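Local atomic coordinates of chaperone SycD (PDB entry 4NRH), a protein that probably serves as a type III secretion chaperone, binding the gatekeeper CopN in a complex that directs secretion of translocator proteins. Residues F27-D41 against R84-W97. Residues are numbered along the deposited sequence; the frame is centred on the assembly and turned at random.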
loop_
_atom_site.group_PDB
_atom_site.type_symbol
_atom_site.label_atom_id
_atom_site.label_comp_id
_atom_site.label_asym_id
_atom_site.label_seq_id
_atom_site.Cartn_x
_atom_site.Cartn_y
_atom_site.Cartn_z
ATOM N N PHE D 27 2.869 2.464 2.051
ATOM C CA PHE D 27 4.266 2.570 1.649
ATOM C C PHE D 27 4.524 1.705 0.421
ATOM O O PHE D 27 3.747 0.793 0.132
ATOM C CB PHE D 27 5.192 2.144 2.791
ATOM C CG PHE D 27 4.891 2.809 4.102
ATOM C CD1 PHE D 27 5.236 4.132 4.318
ATOM C CD2 PHE D 27 4.276 2.107 5.125
ATOM C CE1 PHE D 27 4.966 4.745 5.527
ATOM C CE2 PHE D 27 4.004 2.713 6.337
ATOM C CZ PHE D 27 4.349 4.034 6.537
ATOM N N PRO D 28 5.611 1.990 -0.313
ATOM C CA PRO D 28 6.016 1.086 -1.396
ATOM C C PRO D 28 6.383 -0.294 -0.853
ATOM O O PRO D 28 6.908 -0.395 0.256
ATOM C CB PRO D 28 7.236 1.786 -2.004
ATOM C CG PRO D 28 7.083 3.222 -1.623
ATOM C CD PRO D 28 6.437 3.209 -0.272
ATOM N N ASP D 29 6.098 -1.340 -1.622
ATOM C CA ASP D 29 6.422 -2.702 -1.209
ATOM C C ASP D 29 7.922 -2.963 -1.264
ATOM O O ASP D 29 8.463 -3.705 -0.443
ATOM C CB ASP D 29 5.689 -3.719 -2.085
ATOM C CG ASP D 29 4.229 -3.866 -1.710
ATOM O OD1 ASP D 29 3.872 -3.528 -0.563
ATOM O OD2 ASP D 29 3.439 -4.324 -2.562
ATOM N N ASP D 30 8.587 -2.350 -2.238
ATOM C CA ASP D 30 9.976 -2.671 -2.539
ATOM C C ASP D 30 10.822 -1.402 -2.534
ATOM O O ASP D 30 10.964 -0.736 -3.559
ATOM C CB ASP D 30 10.076 -3.381 -3.895
ATOM C CG ASP D 30 11.455 -3.970 -4.157
ATOM O OD1 ASP D 30 12.420 -3.612 -3.452
ATOM O OD2 ASP D 30 11.572 -4.801 -5.082
ATOM N N LEU D 31 11.376 -1.070 -1.372
ATOM C CA LEU D 31 12.173 0.145 -1.224
ATOM C C LEU D 31 13.469 0.089 -2.031
ATOM O O LEU D 31 14.014 1.126 -2.405
ATOM C CB LEU D 31 12.487 0.403 0.250
ATOM C CG LEU D 31 11.319 0.905 1.102
ATOM C CD1 LEU D 31 11.801 1.299 2.488
ATOM C CD2 LEU D 31 10.620 2.074 0.423
ATOM N N GLU D 32 13.964 -1.117 -2.294
ATOM C CA GLU D 32 15.153 -1.279 -3.123
ATOM C C GLU D 32 14.897 -0.776 -4.540
ATOM O O GLU D 32 15.696 -0.028 -5.101
ATOM C CB GLU D 32 15.601 -2.740 -3.162
ATOM C CG GLU D 32 16.859 -2.958 -3.982
ATOM C CD GLU D 32 17.206 -4.422 -4.161
ATOM O OE1 GLU D 32 16.533 -5.278 -3.548
ATOM O OE2 GLU D 32 18.152 -4.717 -4.921
ATOM N N SER D 33 13.773 -1.196 -5.109
ATOM C CA SER D 33 13.386 -0.786 -6.453
ATOM C C SER D 33 12.997 0.689 -6.466
ATOM O O SER D 33 13.248 1.404 -7.435
ATOM C CB SER D 33 12.231 -1.646 -6.966
ATOM O OG SER D 33 11.770 -1.185 -8.222
ATOM N N TYR D 34 12.371 1.126 -5.379
ATOM C CA TYR D 34 11.896 2.497 -5.235
ATOM C C TYR D 34 13.048 3.503 -5.190
ATOM O O TYR D 34 12.908 4.639 -5.640
ATOM C CB TYR D 34 11.029 2.609 -3.976
ATOM C CG TYR D 34 10.532 4.002 -3.655
ATOM C CD1 TYR D 34 9.358 4.487 -4.219
ATOM C CD2 TYR D 34 11.214 4.816 -2.760
ATOM C CE1 TYR D 34 8.892 5.753 -3.921
ATOM C CE2 TYR D 34 10.754 6.083 -2.453
ATOM C CZ TYR D 34 9.592 6.547 -3.038
ATOM O OH TYR D 34 9.128 7.808 -2.739
ATOM N N LEU D 35 14.185 3.077 -4.646
ATOM C CA LEU D 35 15.326 3.967 -4.445
ATOM C C LEU D 35 16.373 3.873 -5.556
ATOM O O LEU D 35 17.348 4.624 -5.556
ATOM C CB LEU D 35 15.986 3.683 -3.094
ATOM C CG LEU D 35 15.169 4.043 -1.851
ATOM C CD1 LEU D 35 15.853 3.536 -0.592
ATOM C CD2 LEU D 35 14.935 5.544 -1.776
ATOM N N GLU D 36 16.184 2.940 -6.485
ATOM C CA GLU D 36 17.147 2.729 -7.566
ATOM C C GLU D 36 17.302 3.962 -8.455
ATOM O O GLU D 36 16.319 4.512 -8.951
ATOM C CB GLU D 36 16.733 1.520 -8.414
ATOM C CG GLU D 36 17.883 0.841 -9.153
ATOM C CD GLU D 36 18.379 1.631 -10.350
ATOM O OE1 GLU D 36 17.563 2.335 -10.983
ATOM O OE2 GLU D 36 19.586 1.547 -10.660
ATOM N N GLY D 37 18.549 4.386 -8.653
ATOM C CA GLY D 37 18.854 5.509 -9.521
ATOM C C GLY D 37 18.431 6.849 -8.950
ATOM O O GLY D 37 18.444 7.863 -9.649
ATOM N N TYR D 38 18.056 6.853 -7.676
ATOM C CA TYR D 38 17.568 8.060 -7.023
ATOM C C TYR D 38 18.705 8.945 -6.525
ATOM O O TYR D 38 19.530 8.520 -5.717
ATOM C CB TYR D 38 16.650 7.688 -5.858
ATOM C CG TYR D 38 16.086 8.865 -5.095
ATOM C CD1 TYR D 38 15.537 9.956 -5.758
ATOM C CD2 TYR D 38 16.087 8.876 -3.706
ATOM C CE1 TYR D 38 15.015 11.028 -5.057
ATOM C CE2 TYR D 38 15.567 9.940 -2.998
ATOM C CZ TYR D 38 15.033 11.013 -3.676
ATOM O OH TYR D 38 14.516 12.073 -2.968
ATOM N N VAL D 39 18.733 10.181 -7.010
ATOM C CA VAL D 39 19.645 11.194 -6.494
ATOM C C VAL D 39 18.835 12.375 -5.980
ATOM O O VAL D 39 18.304 13.155 -6.771
ATOM C CB VAL D 39 20.644 11.676 -7.566
ATOM C CG1 VAL D 39 21.592 12.719 -6.983
ATOM C CG2 VAL D 39 21.419 10.501 -8.138
ATOM N N PRO D 40 18.732 12.505 -4.648
ATOM C CA PRO D 40 17.926 13.555 -4.017
ATOM C C PRO D 40 18.365 14.951 -4.442
ATOM O O PRO D 40 19.543 15.295 -4.337
ATOM C CB PRO D 40 18.168 13.337 -2.518
ATOM C CG PRO D 40 18.635 11.927 -2.400
ATOM C CD PRO D 40 19.386 11.634 -3.657
ATOM N N ASP D 41 17.413 15.747 -4.913
ATOM C CA ASP D 41 17.704 17.093 -5.385
ATOM C C ASP D 41 17.183 18.103 -4.370
ATOM O O ASP D 41 15.975 18.302 -4.235
ATOM C CB ASP D 41 17.078 17.327 -6.763
ATOM C CG ASP D 41 17.602 18.579 -7.447
ATOM O OD1 ASP D 41 17.998 19.538 -6.750
ATOM O OD2 ASP D 41 17.616 18.603 -8.695
ATOM N N ARG D 84 17.297 1.880 4.399
ATOM C CA ARG D 84 16.429 2.198 3.267
ATOM C C ARG D 84 15.177 2.946 3.721
ATOM O O ARG D 84 14.738 3.886 3.062
ATOM C CB ARG D 84 16.038 0.933 2.499
ATOM C CG ARG D 84 17.177 0.310 1.707
ATOM C CD ARG D 84 16.644 -0.523 0.551
ATOM N NE ARG D 84 17.715 -1.004 -0.317
ATOM C CZ ARG D 84 18.030 -2.285 -0.478
ATOM N NH1 ARG D 84 17.350 -3.224 0.165
ATOM N NH2 ARG D 84 19.023 -2.627 -1.288
ATOM N N TRP D 85 14.603 2.518 4.844
ATOM C CA TRP D 85 13.453 3.206 5.425
ATOM C C TRP D 85 13.811 4.634 5.828
ATOM O O TRP D 85 13.042 5.567 5.595
ATOM C CB TRP D 85 12.916 2.439 6.638
ATOM C CG TRP D 85 11.946 1.351 6.285
ATOM C CD1 TRP D 85 12.144 0.006 6.399
ATOM C CD2 TRP D 85 10.622 1.519 5.762
ATOM N NE1 TRP D 85 11.026 -0.675 5.981
ATOM C CE2 TRP D 85 10.077 0.232 5.583
ATOM C CE3 TRP D 85 9.846 2.633 5.427
ATOM C CZ2 TRP D 85 8.794 0.027 5.084
ATOM C CZ3 TRP D 85 8.569 2.428 4.932
ATOM C CH2 TRP D 85 8.057 1.135 4.766
ATOM N N LEU D 86 14.979 4.791 6.443
ATOM C CA LEU D 86 15.465 6.103 6.858
ATOM C C LEU D 86 15.654 7.019 5.656
ATOM O O LEU D 86 15.294 8.196 5.694
ATOM C CB LEU D 86 16.780 5.968 7.624
ATOM C CG LEU D 86 16.669 5.482 9.068
ATOM C CD1 LEU D 86 18.050 5.224 9.635
ATOM C CD2 LEU D 86 15.918 6.498 9.913
ATOM N N VAL D 87 16.226 6.465 4.593
ATOM C CA VAL D 87 16.442 7.206 3.360
ATOM C C VAL D 87 15.103 7.561 2.715
ATOM O O VAL D 87 14.942 8.637 2.137
ATOM C CB VAL D 87 17.319 6.390 2.377
ATOM C CG1 VAL D 87 17.060 6.798 0.940
ATOM C CG2 VAL D 87 18.793 6.540 2.730
ATOM N N PHE D 88 14.133 6.663 2.854
ATOM C CA PHE D 88 12.780 6.907 2.365
ATOM C C PHE D 88 12.141 8.096 3.076
ATOM O O PHE D 88 11.474 8.921 2.452
ATOM C CB PHE D 88 11.916 5.652 2.542
ATOM C CG PHE D 88 10.442 5.891 2.351
ATOM C CD1 PHE D 88 9.884 5.873 1.084
ATOM C CD2 PHE D 88 9.612 6.111 3.440
ATOM C CE1 PHE D 88 8.529 6.088 0.904
ATOM C CE2 PHE D 88 8.258 6.326 3.267
ATOM C CZ PHE D 88 7.716 6.313 1.997
ATOM N N PHE D 89 12.349 8.177 4.387
ATOM C CA PHE D 89 11.774 9.249 5.193
ATOM C C PHE D 89 12.500 10.578 4.998
ATOM O O PHE D 89 11.866 11.626 4.881
ATOM C CB PHE D 89 11.780 8.855 6.671
ATOM C CG PHE D 89 10.733 7.841 7.026
ATOM C CD1 PHE D 89 9.426 7.996 6.591
ATOM C CD2 PHE D 89 11.052 6.728 7.787
ATOM C CE1 PHE D 89 8.458 7.065 6.911
ATOM C CE2 PHE D 89 10.087 5.792 8.110
ATOM C CZ PHE D 89 8.789 5.961 7.671
ATOM N N ASN D 90 13.828 10.534 4.968
ATOM C CA ASN D 90 14.622 11.739 4.758
ATOM C C ASN D 90 15.904 11.414 3.998
ATOM O O ASN D 90 16.920 11.073 4.603
ATOM C CB ASN D 90 14.950 12.407 6.098
ATOM C CG ASN D 90 15.513 13.813 5.938
ATOM O OD1 ASN D 90 16.020 14.182 4.878
ATOM N ND2 ASN D 90 15.431 14.603 7.003
ATOM N N PRO D 91 15.858 11.526 2.661
ATOM C CA PRO D 91 16.984 11.181 1.786
ATOM C C PRO D 91 18.072 12.251 1.737
ATOM O O PRO D 91 19.024 12.109 0.968
ATOM C CB PRO D 91 16.321 11.036 0.416
ATOM C CG PRO D 91 15.172 11.978 0.470
ATOM C CD PRO D 91 14.675 11.954 1.894
ATOM N N PHE D 92 17.938 13.301 2.541
ATOM C CA PHE D 92 18.921 14.382 2.541
ATOM C C PHE D 92 19.885 14.283 3.718
ATOM O O PHE D 92 20.736 15.151 3.904
ATOM C CB PHE D 92 18.217 15.741 2.544
ATOM C CG PHE D 92 17.329 15.961 1.353
ATOM C CD1 PHE D 92 17.869 16.325 0.131
ATOM C CD2 PHE D 92 15.957 15.801 1.453
ATOM C CE1 PHE D 92 17.059 16.526 -0.970
ATOM C CE2 PHE D 92 15.141 16.001 0.355
ATOM C CZ PHE D 92 15.693 16.364 -0.857
ATOM N N VAL D 93 19.753 13.222 4.507
ATOM C CA VAL D 93 20.696 12.964 5.587
ATOM C C VAL D 93 21.805 12.054 5.074
ATOM O O VAL D 93 21.576 10.876 4.801
ATOM C CB VAL D 93 20.015 12.322 6.805
ATOM C CG1 VAL D 93 21.016 12.143 7.938
ATOM C CG2 VAL D 93 18.833 13.168 7.258
ATOM N N SER D 94 23.003 12.613 4.940
ATOM C CA SER D 94 24.108 11.932 4.270
ATOM C C SER D 94 24.568 10.656 4.974
ATOM O O SER D 94 24.989 9.703 4.320
ATOM C CB SER D 94 25.294 12.885 4.123
ATOM O OG SER D 94 25.764 13.309 5.390
ATOM N N LYS D 95 24.489 10.637 6.302
ATOM C CA LYS D 95 24.934 9.471 7.058
ATOM C C LYS D 95 23.991 8.283 6.875
ATOM O O LYS D 95 24.383 7.138 7.095
ATOM C CB LYS D 95 25.085 9.811 8.544
ATOM C CG LYS D 95 23.787 9.985 9.306
ATOM C CD LYS D 95 24.076 10.295 10.767
ATOM C CE LYS D 95 22.800 10.384 11.587
ATOM N NZ LYS D 95 23.085 10.691 13.016
ATOM N N PHE D 96 22.751 8.553 6.474
ATOM C CA PHE D 96 21.807 7.479 6.173
ATOM C C PHE D 96 22.268 6.722 4.932
ATOM O O PHE D 96 22.334 5.494 4.927
ATOM C CB PHE D 96 20.390 8.020 5.956
ATOM C CG PHE D 96 19.737 8.560 7.200
ATOM C CD1 PHE D 96 20.347 8.440 8.439
ATOM C CD2 PHE D 96 18.498 9.179 7.128
ATOM C CE1 PHE D 96 19.742 8.939 9.578
ATOM C CE2 PHE D 96 17.887 9.678 8.264
ATOM C CZ PHE D 96 18.510 9.557 9.490
ATOM N N TRP D 97 22.587 7.473 3.882
ATOM C CA TRP D 97 23.103 6.901 2.644
ATOM C C TRP D 97 24.458 6.225 2.841
ATOM O O TRP D 97 24.737 5.188 2.238
ATOM C CB TRP D 97 23.227 7.985 1.573
ATOM C CG TRP D 97 21.932 8.379 0.937
ATOM C CD1 TRP D 97 21.177 9.479 1.223
ATOM C CD2 TRP D 97 21.253 7.690 -0.119
ATOM N NE1 TRP D 97 20.064 9.512 0.418
ATOM C CE2 TRP D 97 20.087 8.423 -0.414
ATOM C CE3 TRP D 97 21.516 6.521 -0.840
ATOM C CZ2 TRP D 97 19.188 8.028 -1.402
ATOM C CZ3 TRP D 97 20.620 6.129 -1.817
ATOM C CH2 TRP D 97 19.470 6.879 -2.088
#
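Trp-85 is gripped on two counts: one face of its indole takes a methyl of Leu-31, while the edge of its six-membered ring drives into the face of Phe-27. CD1 of Leu-31 sits 3.7 Å from the centroid of the five-membered ring of Trp-85, 18° off its normal, a CH-pi contact over the face. The Phe-27 and Trp-85 rings stand almost perpendicular, planes at 89°, in a T-shaped pair. The other leucine methyl, CD2, goes to Phe-88, whose CG lies anti to its backbone N (chi1 167°), which carries the ring out toward the 27-41 segment, its CD1 edge 3.6 Å from CE2 of Tyr-34 and its CE1 3.7 Å from CD of Pro-28. Arg-84 lays one guanidinium face against CB and CG of Glu-32. The carboxylate and guanidinium planes are parallel but offset, so no N-H of Arg-84 points at Glu-32 OE2, which accepts from Gln-112. Leu-35 packs on Val-87, and Pro-40 settles on the turn after the helix, its CG 3.4 Å from Pro-91 O. That oxygen takes the indole N-H of Trp-97 (NE1 to O, 2.9 Å), fixing the ring beside Tyr-38 and Pro-40. Backbone atoms of Phe-27, Val-39 and Asp-41 hydrogen-bond to Arg-279 and Gln-288 of the CopN chain. The 27-41 segment runs along the end of helix 76-89 and over the turn into helix 94-106, part of the tetratricopeptide-repeat fold of LcrH/SycD chaperones.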